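PDB 1LVM: catalytic domain of the nuclear inclusion protein A (nia) from Tobacco etch virus, which cleaves peptide bonds as a chymotrypsin-type viral cysteine protease, probably processing the viral polyprotein at specific sequences. Local coordinates for residues K107-Q112 and L163-D168; R113-C118 and S137-S142; W148-Q153 and N185-V190. The protein carries 1 engineered substitution. All blocks are in the same frame, centred on the assembly; numbering follows the deposited sequence.

In the fold
All three interactions belong to the six-stranded antiparallel barrel that forms the second half of this chymotrypsin-like cysteine protease. Interaction 2 (113-118 with 137-142) lies between interactions 1 and 3, its centre about 10 Å from that of interaction 1 and about 8 Å from that of interaction 3; interactions 1 and 3 are about 12 Å apart, centre to centre. Along the chain the loop 107-112 comes first, running straight into 113-118; 137-142 and 148-153 follow, then 163-168 and finally 185-190. Strands 162-165, 116-123, 130-142, 147-150 and 185-189 are successive neighbours round the barrel, joining a charged surface cluster to the wall that holds the bound peptide.

Interaction 1 (K107-Q112 and L163-D168); sequences KFREPQ and LVSTRD
The Arg109 guanidinium has NH2 of Arg167 over one face and the carboxylate of Asp168 at its edge, where Ser165 OG also lies near the plane. The Arg167 guanidinium carries Asp168 CB over one face and, in plane at its edge, a water that joins Arg167 NE to Gln112 OE1. Arg109 and Asp168 meet tip to tip in a side-on salt bridge: Arg109 NE donates to Asp168 OD2 at 2.9 Å, on its syn lone pair, while NH2 of Arg109 reaches OD1 of Asp168 at 3.1 Å from above the carboxylate plane. The two groups are thus twisted, their planes 57° apart. NH1 of Arg109 turns back to Glu110 O, which helps fix the guanidinium's rotation.

Arg167 crosses Arg109 at about a right angle, with 3.5 Å between Arg109 NH2 and Arg167 NH2. The nearby Asp168 carboxylate probably offsets this repulsion, since Arg167 NH2 lies 3.2 Å from Asp168 OD2, although no N-H points at it.

Glu115, just before strand 116-123, forms a second salt bridge with Arg109 NH2. The network therefore ties the loop before that strand to the turn that follows strand 162-165, while Arg109 also packs on Val172 of strand 171-179.

Interaction 2 (R113-C118 and S137-S142); sequences REERIC and SCTFPS
Ile117 and Ser137 form an antiparallel hydrogen-bonded pair and exchange two backbone bonds. Ile117 N donates to Ser137 O at 2.9 Å, and Ser137 N returns a bond of the same length to Ile117 O. Further along, Glu114 N reaches Thr139 O at 2.7 Å with an N-H...O angle of 141°. Two CA-H...O contacts add to these bonds: CA of Cys138 lies 3.3 Å from Glu115 O, and CA of Arg116 approaches Ser137 O.

Apolar packing is concentrated on Thr139. CD1 of Ile117 meets Thr139 CB at 3.6 Å, the two side chains crossing at about a right angle. CG1 of Ile117 stands between its backbone N and carbonyl carbon (chi1 60°), from where the extended branch carries CD1 to the threonine. CG of Glu115 lies beside Thr139 CG2, the two side chains pointing the same way.

Arg113 and Glu114, both exposed, pack against Phe140, and Arg113 also meets Pro141. CG of Arg113 sits 3.9 Å from Phe140 CD2, and the phenyl ring stands steeply to the guanidinium, its CD2 over one guanidinium face. Arg113 NH1 then reaches Pro141 CD. Glu114 runs beside Phe140 in the same direction and places OE2 at the ring edge, 3.8 Å from CZ of Phe140.

The hydroxyl and carboxylate ends look outside this pair of segments: Thr139 OG1 bonds to Lys149 O, and Glu115 binds Gln112 N and Arg109. The contact joins the two strands of the hairpin 116-123 and 130-142, with strand 147-150 on the far side of 130-142 and strand 162-165 beside 116-123; Ile117 and Thr139 also pack on Phe187 of strand 185-189.

Interaction 3 (W148-Q153 and N185-V190); sequences WKHWIQ and NYFTSV
Trp148 CB presses over the face of the Phe187 ring, 3.6 Å from its centroid, in a CH-pi contact at the tight, buried part of this strand pair. CG of Phe187 stands between its backbone N and carbonyl carbon (chi1 70°), and the ring lies alongside Trp148, pointing the same way. At its edge is His150 ND1, 3.9 Å from Phe187 CD2. The His150 ring is itself covered on one face by Asn185 CB, with NE2 of His150 only 3.3 Å from that carbon. CD1 of the Trp148 ring approaches Ser189 CB.

The backbones are paired antiparallel: Trp148 and Phe187 exchange two bonds of 2.8 Å between their N and O atoms, whereas His150 and Asn185 are held by one good bond, His150 N to Asn185 O, and a weak return. On the other face the contact is lighter: Lys149 is partly exposed while Tyr186 is buried, and CG of Lys149 meets Tyr186 CE2 at 3.8 Å, the two chains side by side.

Chemically, the two faces differ. CH-pi contacts and ring surfaces fill the barrel side, where buried His150 ND1 finds no polar partner and NE2 makes a weak hydrogen bond to Ile152 O. The Tyr186 hydroxyl bonds to an acidic side chain of the bound peptide, consistent with a part in substrate recognition, and Asn185 also packs on the peptide.

Interaction 1 (K107-Q112 and L163-D168)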
loop_
_atom_site.group_PDB
_atom_site.type_symbol
_atom_site.label_atom_id
_atom_site.label_comp_id
_atom_site.label_asym_id
_atom_site.label_seq_id
_atom_site.Cartn_x
_atom_site.Cartn_y
_atom_site.Cartn_z
ATOM N N LYS A 107 -10.738 1.959 -7.713
ATOM C CA LYS A 107 -11.416 2.995 -6.969
ATOM C C LYS A 107 -10.903 2.950 -5.529
ATOM O O LYS A 107 -10.713 1.853 -4.965
ATOM C CB LYS A 107 -12.946 2.786 -6.979
ATOM C CG LYS A 107 -13.599 2.748 -8.393
ATOM C CD LYS A 107 -13.536 4.099 -9.058
ATOM C CE LYS A 107 -14.055 4.076 -10.504
ATOM N NZ LYS A 107 -13.708 5.338 -11.235
ATOM N N PHE A 108 -10.618 4.158 -4.993
ATOM C CA PHE A 108 -10.114 4.345 -3.646
ATOM C C PHE A 108 -11.061 5.294 -2.914
ATOM O O PHE A 108 -11.586 6.227 -3.507
ATOM C CB PHE A 108 -8.731 5.034 -3.640
ATOM C CG PHE A 108 -7.657 4.298 -4.373
ATOM C CD1 PHE A 108 -7.580 4.369 -5.757
ATOM C CD2 PHE A 108 -6.647 3.565 -3.673
ATOM C CE1 PHE A 108 -6.551 3.747 -6.415
ATOM C CE2 PHE A 108 -5.643 2.962 -4.335
ATOM C CZ PHE A 108 -5.587 3.050 -5.716
ATOM N N ARG A 109 -11.263 5.074 -1.622
ATOM C CA ARG A 109 -12.041 6.014 -0.810
ATOM C C ARG A 109 -11.596 5.857 0.644
ATOM O O ARG A 109 -10.858 4.911 0.996
ATOM C CB ARG A 109 -13.560 5.762 -0.908
ATOM C CG ARG A 109 -13.888 4.360 -0.299
ATOM C CD ARG A 109 -15.414 4.194 -0.103
ATOM N NE ARG A 109 -15.773 2.800 0.120
ATOM C CZ ARG A 109 -15.675 2.165 1.284
ATOM N NH1 ARG A 109 -15.214 2.768 2.406
ATOM N NH2 ARG A 109 -16.054 0.912 1.331
ATOM N N GLU A 110 -11.994 6.826 1.478
ATOM C CA GLU A 110 -11.681 6.740 2.891
ATOM C C GLU A 110 -12.430 5.566 3.506
ATOM O O GLU A 110 -13.508 5.261 3.104
ATOM C CB GLU A 110 -12.132 7.988 3.628
ATOM C CG GLU A 110 -11.459 9.272 3.062
ATOM C CD GLU A 110 -11.741 10.469 3.960
ATOM O OE1 GLU A 110 -11.010 10.642 4.946
ATOM O OE2 GLU A 110 -12.700 11.199 3.675
ATOM N N PRO A 111 -11.819 4.895 4.498
ATOM C CA PRO A 111 -12.443 3.767 5.180
ATOM C C PRO A 111 -13.632 4.297 6.003
ATOM O O PRO A 111 -13.717 5.478 6.243
ATOM C CB PRO A 111 -11.311 3.203 6.047
ATOM C CG PRO A 111 -10.363 4.349 6.252
ATOM C CD PRO A 111 -10.415 5.115 4.942
ATOM N N GLN A 112 -14.549 3.415 6.375
ATOM C CA GLN A 112 -15.736 3.769 7.141
ATOM C C GLN A 112 -15.736 2.933 8.390
ATOM O O GLN A 112 -15.487 1.736 8.370
ATOM C CB GLN A 112 -16.975 3.506 6.277
ATOM C CG GLN A 112 -16.965 4.494 5.085
ATOM C CD GLN A 112 -18.004 4.206 4.014
ATOM O OE1 GLN A 112 -18.807 3.271 4.130
ATOM N NE2 GLN A 112 -17.987 5.016 2.949
ATOM N N LEU A 163 -5.938 -2.695 1.486
ATOM C CA LEU A 163 -7.010 -3.177 2.365
ATOM C C LEU A 163 -8.187 -2.839 1.468
ATOM O O LEU A 163 -8.265 -1.714 0.990
ATOM C CB LEU A 163 -7.088 -2.355 3.677
ATOM C CG LEU A 163 -6.173 -2.884 4.798
ATOM C CD1 LEU A 163 -6.371 -4.436 4.941
ATOM C CD2 LEU A 163 -4.736 -2.635 4.425
ATOM N N VAL A 164 -9.076 -3.805 1.204
ATOM C CA VAL A 164 -10.214 -3.642 0.297
ATOM C C VAL A 164 -11.544 -3.921 1.017
ATOM O O VAL A 164 -11.654 -4.896 1.767
ATOM C CB VAL A 164 -10.084 -4.689 -0.902
ATOM C CG1 VAL A 164 -11.127 -4.373 -1.972
ATOM C CG2 VAL A 164 -8.670 -4.614 -1.539
ATOM N N SER A 165 -12.511 -3.042 0.780
ATOM C CA SER A 165 -13.860 -3.152 1.356
ATOM C C SER A 165 -14.582 -4.334 0.690
ATOM O O SER A 165 -14.619 -4.431 -0.552
ATOM C CB SER A 165 -14.653 -1.899 0.982
ATOM O OG SER A 165 -16.050 -2.092 1.308
ATOM N N THR A 166 -15.162 -5.229 1.473
ATOM C CA THR A 166 -15.865 -6.348 0.831
ATOM C C THR A 166 -17.212 -5.788 0.391
ATOM O O THR A 166 -17.908 -6.382 -0.426
ATOM C CB THR A 166 -16.047 -7.584 1.817
ATOM O OG1 THR A 166 -16.840 -7.141 2.933
ATOM C CG2 THR A 166 -14.689 -8.073 2.343
ATOM N N ARG A 167 -17.582 -4.619 0.899
ATOM C CA ARG A 167 -18.868 -4.041 0.503
ATOM C C ARG A 167 -18.893 -3.520 -0.912
ATOM O O ARG A 167 -19.852 -3.786 -1.615
ATOM C CB ARG A 167 -19.294 -2.876 1.395
ATOM C CG ARG A 167 -20.782 -2.518 1.175
ATOM C CD ARG A 167 -21.212 -1.357 2.068
ATOM N NE ARG A 167 -20.311 -0.220 1.932
ATOM C CZ ARG A 167 -20.339 0.659 0.928
ATOM N NH1 ARG A 167 -21.237 0.571 -0.056
ATOM N NH2 ARG A 167 -19.436 1.622 0.889
ATOM N N ASP A 168 -17.852 -2.805 -1.364
ATOM C CA ASP A 168 -17.910 -2.259 -2.693
ATOM C C ASP A 168 -16.646 -2.479 -3.493
ATOM O O ASP A 168 -16.548 -2.012 -4.634
ATOM C CB ASP A 168 -18.284 -0.750 -2.608
ATOM C CG ASP A 168 -17.238 0.077 -1.857
ATOM O OD1 ASP A 168 -16.194 -0.495 -1.475
ATOM O OD2 ASP A 168 -17.486 1.279 -1.637
HETATM O O HOH W 1 -18.536 0.520 3.849
HETATM O O HOH W 2 -19.330 4.739 0.010
#

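Interaction 2 (R113-C118 and S137-S142)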
loop_
_atom_site.group_PDB
_atom_site.type_symbol
_atom_site.label_atom_id
_atom_site.label_comp_id
_atom_site.label_asym_id
_atom_site.label_seq_id
_atom_site.Cartn_x
_atom_site.Cartn_y
_atom_site.Cartn_z
ATOM N N ARG A 113 -15.972 3.581 9.505
ATOM C CA ARG A 113 -15.938 2.856 10.776
ATOM C C ARG A 113 -16.748 1.543 10.789
ATOM O O ARG A 113 -17.878 1.446 10.279
ATOM C CB ARG A 113 -16.453 3.833 11.875
ATOM C CG ARG A 113 -16.279 3.301 13.243
ATOM C CD ARG A 113 -17.223 4.014 14.224
ATOM N NE ARG A 113 -16.788 3.762 15.595
ATOM C CZ ARG A 113 -15.806 4.435 16.183
ATOM N NH1 ARG A 113 -15.198 5.405 15.520
ATOM N NH2 ARG A 113 -15.383 4.095 17.393
ATOM N N GLU A 114 -16.129 0.517 11.334
ATOM C CA GLU A 114 -16.752 -0.766 11.462
ATOM C C GLU A 114 -16.964 -1.559 10.175
ATOM O O GLU A 114 -17.477 -2.676 10.206
ATOM C CB GLU A 114 -18.064 -0.566 12.258
ATOM C CG GLU A 114 -18.451 -1.779 13.064
ATOM C CD GLU A 114 -19.084 -1.427 14.412
ATOM O OE1 GLU A 114 -19.809 -0.402 14.510
ATOM O OE2 GLU A 114 -18.857 -2.202 15.363
ATOM N N GLU A 115 -16.524 -1.038 9.036
ATOM C CA GLU A 115 -16.754 -1.822 7.837
ATOM C C GLU A 115 -15.822 -3.020 7.712
ATOM O O GLU A 115 -14.730 -3.091 8.320
ATOM C CB GLU A 115 -16.668 -0.936 6.589
ATOM C CG GLU A 115 -15.269 -0.528 6.234
ATOM C CD GLU A 115 -15.232 0.177 4.877
ATOM O OE1 GLU A 115 -15.959 -0.225 3.946
ATOM O OE2 GLU A 115 -14.476 1.140 4.738
ATOM N N ARG A 116 -16.267 -3.991 6.919
ATOM C CA ARG A 116 -15.512 -5.208 6.692
ATOM C C ARG A 116 -14.500 -5.075 5.546
ATOM O O ARG A 116 -14.881 -4.654 4.460
ATOM C CB ARG A 116 -16.457 -6.379 6.333
ATOM C CG ARG A 116 -17.467 -6.690 7.487
ATOM C CD ARG A 116 -18.525 -7.717 7.019
ATOM N NE ARG A 116 -17.952 -9.056 6.822
ATOM C CZ ARG A 116 -17.698 -9.941 7.790
ATOM N NH1 ARG A 116 -17.970 -9.657 9.069
ATOM N NH2 ARG A 116 -17.150 -11.118 7.484
ATOM N N ILE A 117 -13.243 -5.419 5.820
ATOM C CA ILE A 117 -12.194 -5.318 4.824
ATOM C C ILE A 117 -11.392 -6.588 4.748
ATOM O O ILE A 117 -11.428 -7.409 5.689
ATOM C CB ILE A 117 -11.244 -4.129 5.148
ATOM C CG1 ILE A 117 -10.570 -4.317 6.533
ATOM C CG2 ILE A 117 -12.065 -2.815 5.139
ATOM C CD1 ILE A 117 -9.564 -3.128 6.954
ATOM N N CYS A 118 -10.697 -6.790 3.620
ATOM C CA CYS A 118 -9.786 -7.911 3.518
ATOM C C CYS A 118 -8.494 -7.334 2.903
ATOM O O CYS A 118 -8.431 -6.206 2.398
ATOM C CB CYS A 118 -10.353 -9.069 2.636
ATOM S SG CYS A 118 -10.686 -8.505 0.910
ATOM N N SER A 137 -11.737 -8.705 8.249
ATOM C CA SER A 137 -11.645 -8.078 9.568
ATOM C C SER A 137 -12.511 -6.794 9.574
ATOM O O SER A 137 -12.721 -6.213 8.524
ATOM C CB SER A 137 -10.176 -7.698 9.779
ATOM O OG SER A 137 -9.979 -6.768 10.832
ATOM N N CYS A 138 -13.066 -6.382 10.728
ATOM C CA CYS A 138 -13.731 -5.072 10.780
ATOM C C CYS A 138 -12.555 -4.057 11.034
ATOM O O CYS A 138 -11.415 -4.453 11.287
ATOM C CB CYS A 138 -14.778 -4.997 11.903
ATOM S SG CYS A 138 -16.282 -5.987 11.542
ATOM N N THR A 139 -12.842 -2.772 10.950
ATOM C CA THR A 139 -11.807 -1.753 11.102
ATOM C C THR A 139 -12.318 -0.530 11.786
ATOM O O THR A 139 -13.519 -0.206 11.676
ATOM C CB THR A 139 -11.214 -1.394 9.677
ATOM O OG1 THR A 139 -10.063 -0.562 9.818
ATOM C CG2 THR A 139 -12.247 -0.711 8.778
ATOM N N PHE A 140 -11.403 0.136 12.513
ATOM C CA PHE A 140 -11.679 1.361 13.231
ATOM C C PHE A 140 -10.529 2.320 13.181
ATOM O O PHE A 140 -9.378 1.890 13.106
ATOM C CB PHE A 140 -11.965 1.074 14.721
ATOM C CG PHE A 140 -13.050 0.102 14.943
ATOM C CD1 PHE A 140 -12.773 -1.273 14.881
ATOM C CD2 PHE A 140 -14.346 0.542 15.280
ATOM C CE1 PHE A 140 -13.763 -2.197 15.163
ATOM C CE2 PHE A 140 -15.366 -0.383 15.568
ATOM C CZ PHE A 140 -15.061 -1.756 15.508
ATOM N N PRO A 141 -10.813 3.649 13.237
ATOM C CA PRO A 141 -9.663 4.561 13.206
ATOM C C PRO A 141 -8.906 4.529 14.516
ATOM O O PRO A 141 -9.504 4.397 15.597
ATOM C CB PRO A 141 -10.285 5.918 13.035
ATOM C CG PRO A 141 -11.581 5.763 13.781
ATOM C CD PRO A 141 -12.065 4.409 13.302
ATOM N N SER A 142 -7.601 4.665 14.424
ATOM C CA SER A 142 -6.772 4.790 15.623
ATOM C C SER A 142 -6.466 6.319 15.654
ATOM O O SER A 142 -5.784 6.820 14.763
ATOM C CB SER A 142 -5.478 4.015 15.483
ATOM O OG SER A 142 -4.680 4.300 16.625
#

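Interaction 3 (W148-Q153 and N185-V190)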
loop_
_atom_site.group_PDB
_atom_site.type_symbol
_atom_site.label_atom_id
_atom_site.label_comp_id
_atom_site.label_asym_id
_atom_site.label_seq_id
_atom_site.Cartn_x
_atom_site.Cartn_y
_atom_site.Cartn_z
ATOM N N TRP A 148 -5.499 3.217 10.690
ATOM C CA TRP A 148 -6.744 2.475 11.053
ATOM C C TRP A 148 -6.310 1.102 11.497
ATOM O O TRP A 148 -5.332 0.555 11.018
ATOM C CB TRP A 148 -7.728 2.361 9.892
ATOM C CG TRP A 148 -8.532 3.593 9.715
ATOM C CD1 TRP A 148 -8.052 4.869 9.545
ATOM C CD2 TRP A 148 -9.964 3.688 9.706
ATOM N NE1 TRP A 148 -9.088 5.733 9.433
ATOM C CE2 TRP A 148 -10.276 5.036 9.528
ATOM C CE3 TRP A 148 -11.016 2.746 9.840
ATOM C CZ2 TRP A 148 -11.582 5.493 9.478
ATOM C CZ3 TRP A 148 -12.354 3.211 9.782
ATOM C CH2 TRP A 148 -12.608 4.566 9.602
ATOM N N LYS A 149 -7.029 0.538 12.469
ATOM C CA LYS A 149 -6.724 -0.786 12.983
ATOM C C LYS A 149 -7.343 -1.881 12.129
ATOM O O LYS A 149 -8.457 -1.737 11.609
ATOM C CB LYS A 149 -7.344 -0.939 14.411
ATOM C CG LYS A 149 -6.899 0.121 15.493
ATOM C CD LYS A 149 -7.620 -0.138 16.936
ATOM C CE LYS A 149 -7.366 0.914 18.056
ATOM N NZ LYS A 149 -8.246 0.707 19.327
ATOM N N HIS A 150 -6.643 -3.009 12.044
ATOM C CA HIS A 150 -7.218 -4.134 11.352
ATOM C C HIS A 150 -6.671 -5.357 12.051
ATOM O O HIS A 150 -5.645 -5.263 12.737
ATOM C CB HIS A 150 -6.931 -4.101 9.813
ATOM C CG HIS A 150 -5.589 -4.634 9.408
ATOM N ND1 HIS A 150 -4.553 -3.809 8.992
ATOM C CD2 HIS A 150 -5.116 -5.904 9.350
ATOM C CE1 HIS A 150 -3.495 -4.559 8.699
ATOM N NE2 HIS A 150 -3.814 -5.835 8.910
ATOM N N TRP A 151 -7.396 -6.496 11.946
ATOM C CA TRP A 151 -6.949 -7.721 12.591
ATOM C C TRP A 151 -6.644 -8.867 11.621
ATOM O O TRP A 151 -6.949 -10.030 11.874
ATOM C CB TRP A 151 -7.998 -8.129 13.657
ATOM C CG TRP A 151 -8.035 -7.147 14.785
ATOM C CD1 TRP A 151 -7.340 -7.229 15.950
ATOM C CD2 TRP A 151 -8.774 -5.893 14.851
ATOM N NE1 TRP A 151 -7.589 -6.118 16.736
ATOM C CE2 TRP A 151 -8.466 -5.293 16.092
ATOM C CE3 TRP A 151 -9.644 -5.237 13.993
ATOM C CZ2 TRP A 151 -9.003 -4.080 16.491
ATOM C CZ3 TRP A 151 -10.184 -4.011 14.398
ATOM C CH2 TRP A 151 -9.859 -3.453 15.632
ATOM N N ILE A 152 -6.039 -8.535 10.486
ATOM C CA ILE A 152 -5.618 -9.566 9.535
ATOM C C ILE A 152 -4.163 -9.945 9.729
ATOM O O ILE A 152 -3.309 -9.073 9.728
ATOM C CB ILE A 152 -5.832 -9.061 8.108
ATOM C CG1 ILE A 152 -7.326 -8.749 7.961
ATOM C CG2 ILE A 152 -5.287 -10.097 7.082
ATOM C CD1 ILE A 152 -7.729 -7.883 6.709
ATOM N N GLN A 153 -3.858 -11.241 9.852
ATOM C CA GLN A 153 -2.465 -11.660 10.062
ATOM C C GLN A 153 -1.637 -11.260 8.853
ATOM O O GLN A 153 -1.992 -11.559 7.744
ATOM C CB GLN A 153 -2.394 -13.166 10.211
ATOM C CG GLN A 153 -2.312 -13.650 11.584
ATOM C CD GLN A 153 -1.518 -14.907 11.598
ATOM O OE1 GLN A 153 -1.827 -15.835 10.857
ATOM N NE2 GLN A 153 -0.469 -14.951 12.414
ATOM N N ASN A 185 -2.729 -4.634 14.231
ATOM C CA ASN A 185 -2.157 -4.194 12.942
ATOM C C ASN A 185 -2.766 -2.860 12.550
ATOM O O ASN A 185 -3.869 -2.512 12.990
ATOM C CB ASN A 185 -2.384 -5.262 11.872
ATOM C CG ASN A 185 -1.450 -6.484 12.057
ATOM O OD1 ASN A 185 -1.742 -7.596 11.603
ATOM N ND2 ASN A 185 -0.335 -6.269 12.723
ATOM N N TYR A 186 -2.030 -2.104 11.748
ATOM C CA TYR A 186 -2.468 -0.791 11.354
ATOM C C TYR A 186 -2.214 -0.526 9.859
ATOM O O TYR A 186 -1.154 -0.862 9.348
ATOM C CB TYR A 186 -1.686 0.272 12.149
ATOM C CG TYR A 186 -1.983 0.228 13.690
ATOM C CD1 TYR A 186 -1.297 -0.669 14.542
ATOM C CD2 TYR A 186 -2.936 1.053 14.239
ATOM C CE1 TYR A 186 -1.586 -0.718 15.916
ATOM C CE2 TYR A 186 -3.242 1.005 15.636
ATOM C CZ TYR A 186 -2.561 0.124 16.451
ATOM O OH TYR A 186 -2.874 0.113 17.822
ATOM N N PHE A 187 -3.206 0.071 9.204
ATOM C CA PHE A 187 -2.979 0.450 7.816
ATOM C C PHE A 187 -3.112 1.970 7.726
ATOM O O PHE A 187 -3.731 2.637 8.567
ATOM C CB PHE A 187 -3.969 -0.294 6.860
ATOM C CG PHE A 187 -5.424 0.132 6.931
ATOM C CD1 PHE A 187 -5.909 1.186 6.205
ATOM C CD2 PHE A 187 -6.354 -0.646 7.700
ATOM C CE1 PHE A 187 -7.300 1.482 6.213
ATOM C CE2 PHE A 187 -7.704 -0.375 7.714
ATOM C CZ PHE A 187 -8.201 0.695 6.968
ATOM N N THR A 188 -2.511 2.528 6.688
ATOM C CA THR A 188 -2.611 3.940 6.467
ATOM C C THR A 188 -3.816 4.128 5.577
ATOM O O THR A 188 -3.924 3.520 4.494
ATOM C CB THR A 188 -1.342 4.448 5.733
ATOM O OG1 THR A 188 -0.206 4.261 6.597
ATOM C CG2 THR A 188 -1.487 5.894 5.335
ATOM N N SER A 189 -4.758 4.929 6.057
ATOM C CA SER A 189 -5.957 5.212 5.333
ATOM C C SER A 189 -5.771 6.053 4.045
ATOM O O SER A 189 -4.856 6.902 3.907
ATOM C CB SER A 189 -6.968 5.939 6.242
ATOM O OG SER A 189 -6.449 7.214 6.635
ATOM N N VAL A 190 -6.634 5.775 3.073
ATOM C CA VAL A 190 -6.674 6.558 1.846
ATOM C C VAL A 190 -7.192 7.920 2.359
ATOM O O VAL A 190 -8.214 7.951 3.084
ATOM C CB VAL A 190 -7.735 5.953 0.862
ATOM C CG1 VAL A 190 -8.260 7.037 -0.147
ATOM C CG2 VAL A 190 -7.077 4.717 0.126
#